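Local coordinates for transcriptional regulator, TetR family (Myxococcus xanthus, PDB 5K7F), which acts as a TetR-family transcriptional regulator, AibR, that responds to isovaleryl coenzyme A and controls the alternative biosynthesis of that thioester, at the interface of chains A and B. Sequence-based numbering; all coordinates share one arbitrary frame. Chains: chain A/B, Transcriptional regulator, TetR family.

Contact 1: the interface of chains A and B. Residues chain A 145, 157, 162, 165, 195-196; chain B 169, 195-196.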
loop_
_atom_site.group_PDB
_atom_site.type_symbol
_atom_site.label_atom_id
_atom_site.label_comp_id
_atom_site.label_asym_id
_atom_site.label_seq_id
_atom_site.Cartn_x
_atom_site.Cartn_y
_atom_site.Cartn_z
ATOM N N PHE A 145 17.972 -9.512 -4.379
ATOM C CA PHE A 145 18.362 -8.322 -5.134
ATOM C C PHE A 145 19.889 -8.159 -5.144
ATOM O O PHE A 145 20.481 -7.927 -6.198
ATOM C CB PHE A 145 17.650 -7.090 -4.573
ATOM C CG PHE A 145 16.310 -6.812 -5.198
ATOM C CD1 PHE A 145 16.213 -6.330 -6.470
ATOM C CD2 PHE A 145 15.138 -7.074 -4.498
ATOM C CE1 PHE A 145 14.969 -6.048 -7.011
ATOM C CE2 PHE A 145 13.919 -6.790 -5.039
ATOM C CZ PHE A 145 13.839 -6.288 -6.297
ATOM N N VAL A 157 20.708 -1.841 -8.315
ATOM C CA VAL A 157 19.749 -1.159 -7.450
ATOM C C VAL A 157 20.148 -1.451 -6.011
ATOM O O VAL A 157 20.701 -2.509 -5.713
ATOM C CB VAL A 157 18.296 -1.613 -7.756
ATOM C CG1 VAL A 157 18.067 -3.036 -7.290
ATOM C CG2 VAL A 157 17.284 -0.687 -7.136
ATOM N N GLY A 162 15.102 -2.077 -3.972
ATOM C CA GLY A 162 14.530 -3.192 -4.736
ATOM C C GLY A 162 13.444 -3.890 -3.947
ATOM O O GLY A 162 12.319 -4.023 -4.412
ATOM N N SER A 165 10.302 -1.668 -3.314
ATOM C CA SER A 165 9.589 -1.387 -4.567
ATOM C C SER A 165 8.711 -2.576 -4.923
ATOM O O SER A 165 7.497 -2.443 -5.211
ATOM C CB SER A 165 10.585 -1.092 -5.689
ATOM O OG SER A 165 11.279 0.136 -5.431
ATOM N N MET A 195 8.278 -5.777 -15.926
ATOM C CA MET A 195 8.773 -4.424 -15.629
ATOM C C MET A 195 10.017 -4.454 -14.757
ATOM O O MET A 195 10.999 -3.746 -15.025
ATOM C CB MET A 195 7.716 -3.607 -14.895
ATOM C CG MET A 195 6.559 -3.176 -15.681
ATOM S SD MET A 195 5.831 -1.727 -14.859
ATOM C CE MET A 195 6.799 -0.472 -15.555
ATOM N N LEU A 196 9.958 -5.186 -13.643
ATOM C CA LEU A 196 11.062 -5.156 -12.699
ATOM C C LEU A 196 12.186 -6.090 -13.085
ATOM O O LEU A 196 13.358 -5.782 -12.820
ATOM C CB LEU A 196 10.571 -5.518 -11.299
ATOM C CG LEU A 196 10.064 -4.412 -10.373
ATOM C CD1 LEU A 196 10.315 -4.807 -8.926
ATOM C CD2 LEU A 196 10.654 -3.020 -10.649
ATOM N N MET B 169 4.423 1.461 -5.652
ATOM C CA MET B 169 5.760 1.704 -5.142
ATOM C C MET B 169 5.772 2.976 -4.303
ATOM O O MET B 169 6.339 2.983 -3.211
ATOM C CB MET B 169 6.782 1.808 -6.295
ATOM C CG MET B 169 7.050 0.511 -7.107
ATOM S SD MET B 169 8.087 0.870 -8.554
ATOM C CE MET B 169 9.421 1.826 -7.909
ATOM N N MET B 195 14.521 2.320 -11.502
ATOM C CA MET B 195 14.014 0.962 -11.677
ATOM C C MET B 195 12.945 0.907 -12.751
ATOM O O MET B 195 12.950 -0.007 -13.589
ATOM C CB MET B 195 13.415 0.426 -10.380
ATOM C CG MET B 195 14.395 -0.134 -9.428
ATOM S SD MET B 195 13.531 -1.174 -8.249
ATOM C CE MET B 195 14.044 -2.666 -8.946
ATOM N N LEU B 196 11.958 1.808 -12.683
ATOM C CA LEU B 196 10.854 1.767 -13.639
ATOM C C LEU B 196 11.195 2.454 -14.947
ATOM O O LEU B 196 10.640 2.103 -15.990
ATOM C CB LEU B 196 9.597 2.441 -13.079
ATOM C CG LEU B 196 8.743 1.771 -12.032
ATOM C CD1 LEU B 196 7.427 2.499 -12.002
ATOM C CD2 LEU B 196 8.528 0.279 -12.369
#
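B:Met195 and B:Leu196 end the helix 185-196 of chain B with helical backbone angles (phi/psi -74/-49° at B:Met195), and this end faces the helix 159-171 of chain A and the extended A:Val157 just before it. Both elements belong to the C-terminal half of a TetR-family protein, the half through which such regulators typically dimerise. B:Met195 hides 81 Å² against chain A, the largest share in this patch. Its CG, anti to its own carbonyl carbon, meets A:Val157 CG2 at 3.7 Å, the two side chains crossing at about a right angle. Further out, SD lies 3.9 Å from A:Ser165 CB. The chain then bends at chi3 (104°), which carries CE to A:Leu196 CD2 at 3.8 Å and to the ring atom A:Phe145 CE1 at 4.0 Å. Behind this, A:Gly162 CA sits 3.5 Å above the centre of the A:Phe145 ring and supports it from within chain A. An alanine in place of B:Met195 would probably leave A:Leu196 CD2 and A:Phe145 CE1 without their thioether methyl partner and open a gap beside A:Val157. B:Met169 CE comes to the same serine, 3.5 Å from A:Ser165 OG. Separately, A:Met195 CE touches B:Leu196 CD2 at 3.7 Å.

Contact 2: the interface of chains A and B. Residues chain A 117, 168, 171-172; chain B 172, 175.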
loop_
_atom_site.group_PDB
_atom_site.type_symbol
_atom_site.label_atom_id
_atom_site.label_comp_id
_atom_site.label_asym_id
_atom_site.label_seq_id
_atom_site.Cartn_x
_atom_site.Cartn_y
_atom_site.Cartn_z
ATOM N N HIS A 117 -0.889 -5.999 7.098
ATOM C CA HIS A 117 -0.187 -4.762 6.806
ATOM C C HIS A 117 -1.037 -3.522 7.043
ATOM O O HIS A 117 -0.535 -2.397 6.865
ATOM C CB HIS A 117 0.344 -4.802 5.366
ATOM C CG HIS A 117 1.542 -5.686 5.213
ATOM N ND1 HIS A 117 2.788 -5.327 5.681
ATOM C CD2 HIS A 117 1.679 -6.934 4.704
ATOM C CE1 HIS A 117 3.646 -6.302 5.443
ATOM N NE2 HIS A 117 2.999 -7.294 4.851
ATOM N N GLY A 168 5.806 -2.749 -2.310
ATOM C CA GLY A 168 4.744 -1.792 -2.588
ATOM C C GLY A 168 3.937 -2.171 -3.822
ATOM O O GLY A 168 2.708 -2.083 -3.828
ATOM N N LEU A 171 1.782 -5.483 -2.699
ATOM C CA LEU A 171 0.798 -5.425 -1.634
ATOM C C LEU A 171 -0.316 -4.434 -1.954
ATOM O O LEU A 171 -1.448 -4.610 -1.483
ATOM C CB LEU A 171 1.491 -5.075 -0.308
ATOM C CG LEU A 171 2.536 -6.102 0.139
ATOM C CD1 LEU A 171 3.182 -5.632 1.435
ATOM C CD2 LEU A 171 1.916 -7.468 0.318
ATOM N N TRP A 172 -0.028 -3.378 -2.731
ATOM C CA TRP A 172 -1.040 -2.376 -3.058
ATOM C C TRP A 172 -2.083 -2.889 -4.052
ATOM O O TRP A 172 -3.109 -2.217 -4.232
ATOM C CB TRP A 172 -0.373 -1.078 -3.573
ATOM C CG TRP A 172 -1.179 0.175 -3.176
ATOM C CD1 TRP A 172 -1.319 0.690 -1.917
ATOM C CD2 TRP A 172 -1.973 1.007 -4.033
ATOM N NE1 TRP A 172 -2.141 1.782 -1.939
ATOM C CE2 TRP A 172 -2.550 2.004 -3.225
ATOM C CE3 TRP A 172 -2.246 1.015 -5.404
ATOM C CZ2 TRP A 172 -3.379 3.000 -3.743
ATOM C CZ3 TRP A 172 -3.088 2.013 -5.913
ATOM C CH2 TRP A 172 -3.643 2.970 -5.084
ATOM N N TRP B 172 3.196 3.020 -0.876
ATOM C CA TRP B 172 3.619 2.160 0.226
ATOM C C TRP B 172 4.717 2.801 1.094
ATOM O O TRP B 172 4.943 2.337 2.223
ATOM C CB TRP B 172 4.112 0.832 -0.346
ATOM C CG TRP B 172 3.933 -0.325 0.595
ATOM C CD1 TRP B 172 4.908 -0.978 1.299
ATOM C CD2 TRP B 172 2.702 -0.931 0.957
ATOM N NE1 TRP B 172 4.347 -1.960 2.082
ATOM C CE2 TRP B 172 2.992 -1.942 1.901
ATOM C CE3 TRP B 172 1.382 -0.693 0.608
ATOM C CZ2 TRP B 172 2.007 -2.727 2.468
ATOM C CZ3 TRP B 172 0.403 -1.480 1.166
ATOM C CH2 TRP B 172 0.722 -2.491 2.083
ATOM N N LYS B 175 4.679 3.362 4.918
ATOM C CA LYS B 175 4.597 2.210 5.805
ATOM C C LYS B 175 5.950 1.719 6.280
ATOM O O LYS B 175 6.005 1.038 7.309
ATOM C CB LYS B 175 3.861 1.071 5.102
ATOM C CG LYS B 175 2.342 1.249 5.064
ATOM C CD LYS B 175 1.719 0.335 4.012
ATOM C CE LYS B 175 0.194 0.440 3.952
ATOM N NZ LYS B 175 -0.487 -0.746 4.560
#
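B:Trp172 lies against the C-terminal end of the chain A helix 159-171, and the residue has 73 Å² hidden by chain A. Its side chain starts with CB, 3.5 Å from A:Gly168 CA, a close approach to a residue that has no side chain. CG stays beside the same glycine, and chi1 of -152° puts it roughly opposite the backbone N, directing the indole along the helix toward A:Leu171. NE1 and CE2 pass near A:Leu171 CD1, and CZ2 comes to 3.3 Å from that methyl carbon, a tight contact. The six-membered ring also receives A:Leu171 CB over one face, 3.8 Å from the ring centroid, as a CH-pi contact. On the opposite face lies B:Lys175 CD from its own chain, so the indole is sandwiched between aliphatic groups of the two subunits. At the far rim CZ2 and CH2 meet A:His117 CB, the former at 3.9 Å, with the two side chains crossing at about a right angle. CE3 faces CD1 of the two-fold mate A:Trp172 at 3.9 Å; these two side chains slide past each other in opposite directions. Past the indole, B:Lys175 bends at its last torsion, and its side-chain amine nitrogen NZ donates a 2.8 Å hydrogen bond to the backbone carbonyl A:His117 O, approaching 49° above the carbonyl plane at a C=O...N angle of 130°.

Contact 3: the interface of chains A and B. Residues chain A 169, 188, 191-192, 195; chain B 157, 161-162, 165.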
loop_
_atom_site.group_PDB
_atom_site.type_symbol
_atom_site.label_atom_id
_atom_site.label_comp_id
_atom_site.label_asym_id
_atom_site.label_seq_id
_atom_site.Cartn_x
_atom_site.Cartn_y
_atom_site.Cartn_z
ATOM N N MET A 169 4.621 -2.477 -4.918
ATOM C CA MET A 169 3.896 -2.912 -6.119
ATOM C C MET A 169 2.904 -4.011 -5.806
ATOM O O MET A 169 1.740 -3.956 -6.249
ATOM C CB MET A 169 4.864 -3.415 -7.196
ATOM C CG MET A 169 5.547 -2.374 -7.972
ATOM S SD MET A 169 6.836 -3.090 -9.035
ATOM C CE MET A 169 5.892 -4.156 -10.048
ATOM N N ILE A 188 -1.592 -9.355 -14.667
ATOM C CA ILE A 188 -0.949 -8.388 -13.769
ATOM C C ILE A 188 0.425 -8.913 -13.400
ATOM O O ILE A 188 1.420 -8.178 -13.489
ATOM C CB ILE A 188 -1.790 -8.087 -12.506
ATOM C CG1 ILE A 188 -3.122 -7.418 -12.907
ATOM C CG2 ILE A 188 -0.978 -7.165 -11.530
ATOM C CD1 ILE A 188 -4.250 -7.422 -11.866
ATOM N N GLY A 191 2.927 -8.789 -16.280
ATOM C CA GLY A 191 3.326 -7.425 -16.556
ATOM C C GLY A 191 4.271 -6.848 -15.523
ATOM O O GLY A 191 5.235 -6.145 -15.874
ATOM N N MET A 192 3.985 -7.113 -14.242
ATOM C CA MET A 192 4.827 -6.585 -13.163
ATOM C C MET A 192 6.216 -7.206 -13.206
ATOM O O MET A 192 7.231 -6.515 -13.046
ATOM C CB MET A 192 4.174 -6.841 -11.812
ATOM C CG MET A 192 3.066 -5.836 -11.488
ATOM S SD MET A 192 2.511 -5.863 -9.764
ATOM C CE MET A 192 1.091 -4.826 -9.948
ATOM N N MET A 195 8.278 -5.777 -15.926
ATOM C CA MET A 195 8.773 -4.424 -15.629
ATOM C C MET A 195 10.017 -4.454 -14.757
ATOM O O MET A 195 10.999 -3.746 -15.025
ATOM C CB MET A 195 7.716 -3.607 -14.895
ATOM C CG MET A 195 6.559 -3.176 -15.681
ATOM S SD MET A 195 5.831 -1.727 -14.859
ATOM C CE MET A 195 6.799 -0.472 -15.555
ATOM N N VAL B 157 4.545 -2.186 -21.870
ATOM C CA VAL B 157 3.787 -2.677 -20.726
ATOM C C VAL B 157 2.361 -2.209 -20.906
ATOM O O VAL B 157 2.104 -1.230 -21.599
ATOM C CB VAL B 157 4.386 -2.177 -19.386
ATOM C CG1 VAL B 157 4.306 -0.617 -19.239
ATOM C CG2 VAL B 157 3.701 -2.890 -18.233
ATOM N N VAL B 161 -1.106 -1.647 -15.718
ATOM C CA VAL B 161 -0.044 -2.300 -14.949
ATOM C C VAL B 161 1.039 -1.299 -14.592
ATOM O O VAL B 161 1.570 -1.298 -13.471
ATOM C CB VAL B 161 0.541 -3.487 -15.726
ATOM C CG1 VAL B 161 1.756 -4.082 -15.003
ATOM C CG2 VAL B 161 -0.539 -4.532 -15.884
ATOM N N GLY B 162 1.432 -0.469 -15.559
ATOM C CA GLY B 162 2.445 0.550 -15.278
ATOM C C GLY B 162 2.013 1.552 -14.214
ATOM O O GLY B 162 2.698 1.724 -13.214
ATOM N N SER B 165 1.729 -0.060 -10.762
ATOM C CA SER B 165 3.035 -0.407 -10.193
ATOM C C SER B 165 3.688 0.851 -9.644
ATOM O O SER B 165 4.279 0.848 -8.552
ATOM C CB SER B 165 3.929 -1.014 -11.255
ATOM O OG SER B 165 3.448 -2.295 -11.727
#
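A:Gly191 and B:Val161 touch where the helix 185-196 of chain A crosses the helix 159-171 of chain B. The first kind of contact sets an apolar side chain against backbone: B:Val161 CG1, anti to its own backbone N (chi1 174°), points at the glycine and lies 3.8 Å from A:Gly191 C and 4.0 Å from A:Gly191 CA. A second group pairs thioether chains with the serine one turn along. A:Met169 CG lies 3.9 Å from B:Ser165 CA, and the bend at chi3 (61°) returns CE to B:Ser165 OG at 3.5 Å. A:Met192, extended beyond CG, approaches the same hydroxyl with CG at 3.6 Å, so methionine carbons border this oxygen. Within chain B, B:Ser165 OG donates a 2.7 Å hydrogen bond to B:Val161 O, tilted 30° from the carbonyl plane, which fixes the hydroxyl along its own helix. Side chain against side chain, A:Met195 and B:Val157 cross at about a right angle, with A:Met195 CG 3.8 Å from B:Val157 CG2. Together these contacts join helices of the two C-terminal regions, as in the dimerisation bundle typical of TetR regulators, and probably help to hold the two N-terminal DNA-binding domains in a common dimer.

Contacts 1 and 3 have C-alpha centres about 11 Å apart and share A:Met195; contact 2 lies about 14 Å from contact 1 and 15 Å from contact 3. The helix 159-171 of chain A contributes to all three, and the helix 185-196 to contacts 1 and 3. Contacts 1 and 3 are largely two-fold counterparts, since A:Val157, A:Gly162, A:Ser165, B:Met169 and B:Met195 of contact 1 recur in contact 3 with the chains exchanged, whereas contact 2 continues the interface past the end of helix 159-171 and adds A:His117 from helix 110-117. The three patches belong to one two-fold interface and probably stabilise the dimer together.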